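Local coordinates for protein sulfur oxygenase/reductase (Halothiobacillus neapolitanus, PDB 6QPA) that probably oxidises and disproportionates elemental sulfur with molecular oxygen at a mononuclear iron site, as a sulfur oxygenase/reductase, at residues H93-E101 and A220-Y231. Numbering follows the deposited sequence.
Sequences HDNFKEIFE and AVSTLGANPPEY
His93 turns its edge onto one face of the Tyr231 ring, with ND1 lying 3.4 Å above the tyrosine plane and over its centre, while the edge of Tyr231 meets a face of Phe96. Interplanar angles near 90° in both pairs define two successive T-shaped stacks, an aromatic cluster joining the iron-binding helix 85-94 and the following helix 96-101 to the loop after helix 214-220. Carbonyl O of Pro229 lies in plane at the edge of Phe96, 3.4 Å from CE2. Phe100 has CD of Pro229 over one face, 3.8 Å from the ring centroid and 14° off the normal, a CH-pi contact offset toward the rim; Ala220 O and Thr223 CG2 approach its edge. CG of Phe100 stands anti to the backbone N (chi1 -179°), which carries the ring toward the loop. Tyr231 also touches Glu89 and comes within about 5 Å of the iron ligand His92, side chain to side chain, so the cluster borders the metal site. Replacing Tyr231 with an alanine is likely to leave the edge of His93 and the face of Phe96 without their shared partner and to open a gap beside the metal-binding helix. Thr223 OG1 accepts from Gly225 N at 3.0 Å, an ST turn, and also from Asn227 N; Glu101 of a neighbouring subunit bonds to the same hydroxyl oxygen. A CB at Gly225 would crowd the preceding carbonyl oxygen, a backbone geometry that calls for glycine. Two waters link the backbones: one lies within hydrogen-bonding distance of Lys97 O and Gly225 O, the other donates to Glu101 O at 2.8 Å and Leu224 O at 3.2 Å.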
loop_
_atom_site.group_PDB
_atom_site.type_symbol
_atom_site.label_atom_id
_atom_site.label_comp_id
_atom_site.label_asym_id
_atom_site.label_seq_id
_atom_site.Cartn_x
_atom_site.Cartn_y
_atom_site.Cartn_z
ATOM N N HIS A 93 -0.876 -40.552 -51.795
ATOM C CA HIS A 93 -1.807 -41.662 -51.906
ATOM C C HIS A 93 -1.456 -42.772 -50.927
ATOM O O HIS A 93 -2.319 -43.261 -50.192
ATOM C CB HIS A 93 -1.823 -42.194 -53.342
ATOM C CG HIS A 93 -2.560 -43.487 -53.474
ATOM N ND1 HIS A 93 -3.921 -43.553 -53.693
ATOM C CD2 HIS A 93 -2.130 -44.766 -53.378
ATOM C CE1 HIS A 93 -4.292 -44.816 -53.737
ATOM N NE2 HIS A 93 -3.228 -45.572 -53.544
ATOM N N ASP A 94 -0.187 -43.185 -50.909
ATOM C CA ASP A 94 0.226 -44.315 -50.091
ATOM C C ASP A 94 0.113 -44.028 -48.599
ATOM O O ASP A 94 -0.008 -44.966 -47.810
ATOM C CB ASP A 94 1.663 -44.728 -50.437
ATOM C CG ASP A 94 1.798 -45.324 -51.848
ATOM O OD1 ASP A 94 0.779 -45.593 -52.515
ATOM O OD2 ASP A 94 2.948 -45.535 -52.287
ATOM N N ASN A 95 0.163 -42.766 -48.189
ATOM C CA ASN A 95 0.117 -42.426 -46.777
ATOM C C ASN A 95 -1.109 -41.577 -46.470
ATOM O O ASN A 95 -1.110 -40.774 -45.530
ATOM C CB ASN A 95 1.402 -41.710 -46.372
ATOM C CG ASN A 95 2.647 -42.535 -46.677
ATOM O OD1 ASN A 95 3.383 -42.228 -47.610
ATOM N ND2 ASN A 95 2.880 -43.583 -45.899
ATOM N N PHE A 96 -2.166 -41.749 -47.264
ATOM C CA PHE A 96 -3.285 -40.815 -47.197
ATOM C C PHE A 96 -3.938 -40.817 -45.813
ATOM O O PHE A 96 -4.254 -39.754 -45.265
ATOM C CB PHE A 96 -4.306 -41.130 -48.287
ATOM C CG PHE A 96 -5.429 -40.130 -48.346
ATOM C CD1 PHE A 96 -5.207 -38.852 -48.828
ATOM C CD2 PHE A 96 -6.689 -40.451 -47.868
ATOM C CE1 PHE A 96 -6.230 -37.919 -48.866
ATOM C CE2 PHE A 96 -7.716 -39.527 -47.898
ATOM C CZ PHE A 96 -7.487 -38.259 -48.399
ATOM N N LYS A 97 -4.176 -42.004 -45.247
ATOM C CA LYS A 97 -4.818 -42.078 -43.936
ATOM C C LYS A 97 -4.000 -41.369 -42.869
ATOM O O LYS A 97 -4.561 -40.657 -42.024
ATOM C CB LYS A 97 -5.056 -43.534 -43.515
ATOM C CG LYS A 97 -6.150 -44.273 -44.277
ATOM C CD LYS A 97 -5.874 -45.784 -44.293
ATOM C CE LYS A 97 -5.032 -46.192 -43.076
ATOM N NZ LYS A 97 -4.065 -47.297 -43.367
ATOM N N GLU A 98 -2.678 -41.585 -42.863
ATOM C CA GLU A 98 -1.854 -41.021 -41.795
ATOM C C GLU A 98 -1.666 -39.522 -41.978
ATOM O O GLU A 98 -1.740 -38.758 -41.006
ATOM C CB GLU A 98 -0.503 -41.744 -41.684
ATOM C CG GLU A 98 0.047 -42.377 -42.933
ATOM C CD GLU A 98 -0.624 -43.698 -43.288
ATOM O OE1 GLU A 98 -0.579 -44.648 -42.483
ATOM O OE2 GLU A 98 -1.215 -43.774 -44.374
ATOM N N ILE A 99 -1.461 -39.071 -43.215
ATOM C CA ILE A 99 -1.379 -37.634 -43.443
ATOM C C ILE A 99 -2.682 -36.973 -43.041
ATOM O O ILE A 99 -2.689 -35.925 -42.388
ATOM C CB ILE A 99 -1.032 -37.341 -44.906
ATOM C CG1 ILE A 99 0.428 -37.704 -45.177
ATOM C CG2 ILE A 99 -1.285 -35.882 -45.207
ATOM C CD1 ILE A 99 0.780 -37.681 -46.624
ATOM N N PHE A 100 -3.806 -37.613 -43.357
ATOM C CA PHE A 100 -5.081 -37.055 -42.937
ATOM C C PHE A 100 -5.156 -36.961 -41.417
ATOM O O PHE A 100 -5.643 -35.965 -40.874
ATOM C CB PHE A 100 -6.250 -37.883 -43.487
ATOM C CG PHE A 100 -7.579 -37.322 -43.108
ATOM C CD1 PHE A 100 -8.122 -36.266 -43.836
ATOM C CD2 PHE A 100 -8.269 -37.808 -42.000
ATOM C CE1 PHE A 100 -9.333 -35.710 -43.482
ATOM C CE2 PHE A 100 -9.487 -37.255 -41.636
ATOM C CZ PHE A 100 -10.021 -36.208 -42.381
ATOM N N GLU A 101 -4.706 -38.003 -40.715
ATOM C CA GLU A 101 -4.735 -37.969 -39.256
ATOM C C GLU A 101 -3.886 -36.819 -38.722
ATOM O O GLU A 101 -4.323 -36.063 -37.849
ATOM C CB GLU A 101 -4.246 -39.299 -38.684
ATOM C CG GLU A 101 -4.226 -39.318 -37.161
ATOM C CD GLU A 101 -3.342 -40.420 -36.584
ATOM O OE1 GLU A 101 -2.592 -41.066 -37.346
ATOM O OE2 GLU A 101 -3.378 -40.620 -35.357
ATOM N N ALA A 220 -14.550 -35.640 -44.471
ATOM C CA ALA A 220 -13.372 -35.015 -43.877
ATOM C C ALA A 220 -13.714 -34.262 -42.598
ATOM O O ALA A 220 -12.880 -34.181 -41.690
ATOM C CB ALA A 220 -12.699 -34.075 -44.883
ATOM N N VAL A 221 -14.914 -33.685 -42.513
ATOM C CA VAL A 221 -15.339 -32.993 -41.303
ATOM C C VAL A 221 -16.286 -33.834 -40.449
ATOM O O VAL A 221 -16.819 -33.327 -39.465
ATOM C CB VAL A 221 -15.964 -31.627 -41.627
ATOM C CG1 VAL A 221 -14.887 -30.641 -42.022
ATOM C CG2 VAL A 221 -17.010 -31.759 -42.732
ATOM N N SER A 222 -16.525 -35.099 -40.805
ATOM C CA SER A 222 -17.295 -36.015 -39.964
ATOM C C SER A 222 -16.406 -36.842 -39.037
ATOM O O SER A 222 -16.852 -37.861 -38.500
ATOM C CB SER A 222 -18.144 -36.963 -40.822
ATOM O OG SER A 222 -19.013 -36.266 -41.687
ATOM N N THR A 223 -15.160 -36.423 -38.849
ATOM C CA THR A 223 -14.170 -37.176 -38.101
ATOM C C THR A 223 -13.221 -36.187 -37.434
ATOM O O THR A 223 -13.116 -35.023 -37.836
ATOM C CB THR A 223 -13.401 -38.143 -39.023
ATOM O OG1 THR A 223 -12.355 -38.807 -38.296
ATOM C CG2 THR A 223 -12.784 -37.394 -40.200
ATOM N N LEU A 224 -12.539 -36.659 -36.399
ATOM C CA LEU A 224 -11.465 -35.905 -35.765
ATOM C C LEU A 224 -10.094 -36.341 -36.253
ATOM O O LEU A 224 -9.090 -35.833 -35.753
ATOM C CB LEU A 224 -11.551 -36.042 -34.240
ATOM C CG LEU A 224 -12.872 -35.529 -33.654
ATOM C CD1 LEU A 224 -13.045 -35.943 -32.220
ATOM C CD2 LEU A 224 -12.901 -34.015 -33.749
ATOM N N GLY A 225 -10.036 -37.282 -37.205
ATOM C CA GLY A 225 -8.788 -37.720 -37.800
ATOM C C GLY A 225 -8.647 -39.223 -37.936
ATOM O O GLY A 225 -7.809 -39.705 -38.709
ATOM N N ALA A 226 -9.444 -39.982 -37.179
ATOM C CA ALA A 226 -9.291 -41.431 -37.150
ATOM C C ALA A 226 -10.049 -42.142 -38.263
ATOM O O ALA A 226 -9.695 -43.279 -38.593
ATOM C CB ALA A 226 -9.754 -41.991 -35.795
ATOM N N ASN A 227 -11.036 -41.496 -38.894
ATOM C CA ASN A 227 -11.850 -42.132 -39.933
ATOM C C ASN A 227 -11.768 -41.297 -41.200
ATOM O O ASN A 227 -12.672 -40.502 -41.510
ATOM C CB ASN A 227 -13.290 -42.318 -39.477
ATOM C CG ASN A 227 -13.391 -43.302 -38.346
ATOM O OD1 ASN A 227 -13.201 -44.494 -38.537
ATOM N ND2 ASN A 227 -13.678 -42.806 -37.155
ATOM N N PRO A 228 -10.694 -41.457 -41.959
ATOM C CA PRO A 228 -10.447 -40.584 -43.112
ATOM C C PRO A 228 -11.429 -40.864 -44.232
ATOM O O PRO A 228 -11.989 -41.966 -44.321
ATOM C CB PRO A 228 -9.017 -40.959 -43.530
ATOM C CG PRO A 228 -8.890 -42.411 -43.100
ATOM C CD PRO A 228 -9.679 -42.514 -41.809
ATOM N N PRO A 229 -11.655 -39.900 -45.120
ATOM C CA PRO A 229 -12.414 -40.190 -46.342
ATOM C C PRO A 229 -11.614 -41.096 -47.265
ATOM O O PRO A 229 -10.424 -41.339 -47.062
ATOM C CB PRO A 229 -12.628 -38.807 -46.967
ATOM C CG PRO A 229 -11.457 -38.008 -46.490
ATOM C CD PRO A 229 -11.173 -38.507 -45.079
ATOM N N GLU A 230 -12.298 -41.616 -48.283
ATOM C CA GLU A 230 -11.618 -42.313 -49.371
ATOM C C GLU A 230 -10.770 -41.347 -50.197
ATOM O O GLU A 230 -11.129 -40.184 -50.392
ATOM C CB GLU A 230 -12.634 -43.017 -50.274
ATOM C CG GLU A 230 -13.363 -44.170 -49.614
ATOM C CD GLU A 230 -12.404 -45.211 -49.055
ATOM O OE1 GLU A 230 -12.326 -45.348 -47.815
ATOM O OE2 GLU A 230 -11.703 -45.870 -49.857
ATOM N N TYR A 231 -9.632 -41.837 -50.675
ATOM C CA TYR A 231 -8.797 -41.072 -51.589
ATOM C C TYR A 231 -9.569 -40.815 -52.881
ATOM O O TYR A 231 -9.801 -41.739 -53.667
ATOM C CB TYR A 231 -7.492 -41.837 -51.833
ATOM C CG TYR A 231 -6.522 -41.195 -52.790
ATOM C CD1 TYR A 231 -6.610 -41.428 -54.158
ATOM C CD2 TYR A 231 -5.506 -40.345 -52.326
ATOM C CE1 TYR A 231 -5.704 -40.823 -55.056
ATOM C CE2 TYR A 231 -4.605 -39.756 -53.203
ATOM C CZ TYR A 231 -4.716 -39.997 -54.573
ATOM O OH TYR A 231 -3.833 -39.412 -55.450
HETATM O O HOH W 1 -6.565 -41.523 -40.358
HETATM O O HOH W 2 -5.988 -36.439 -35.587
#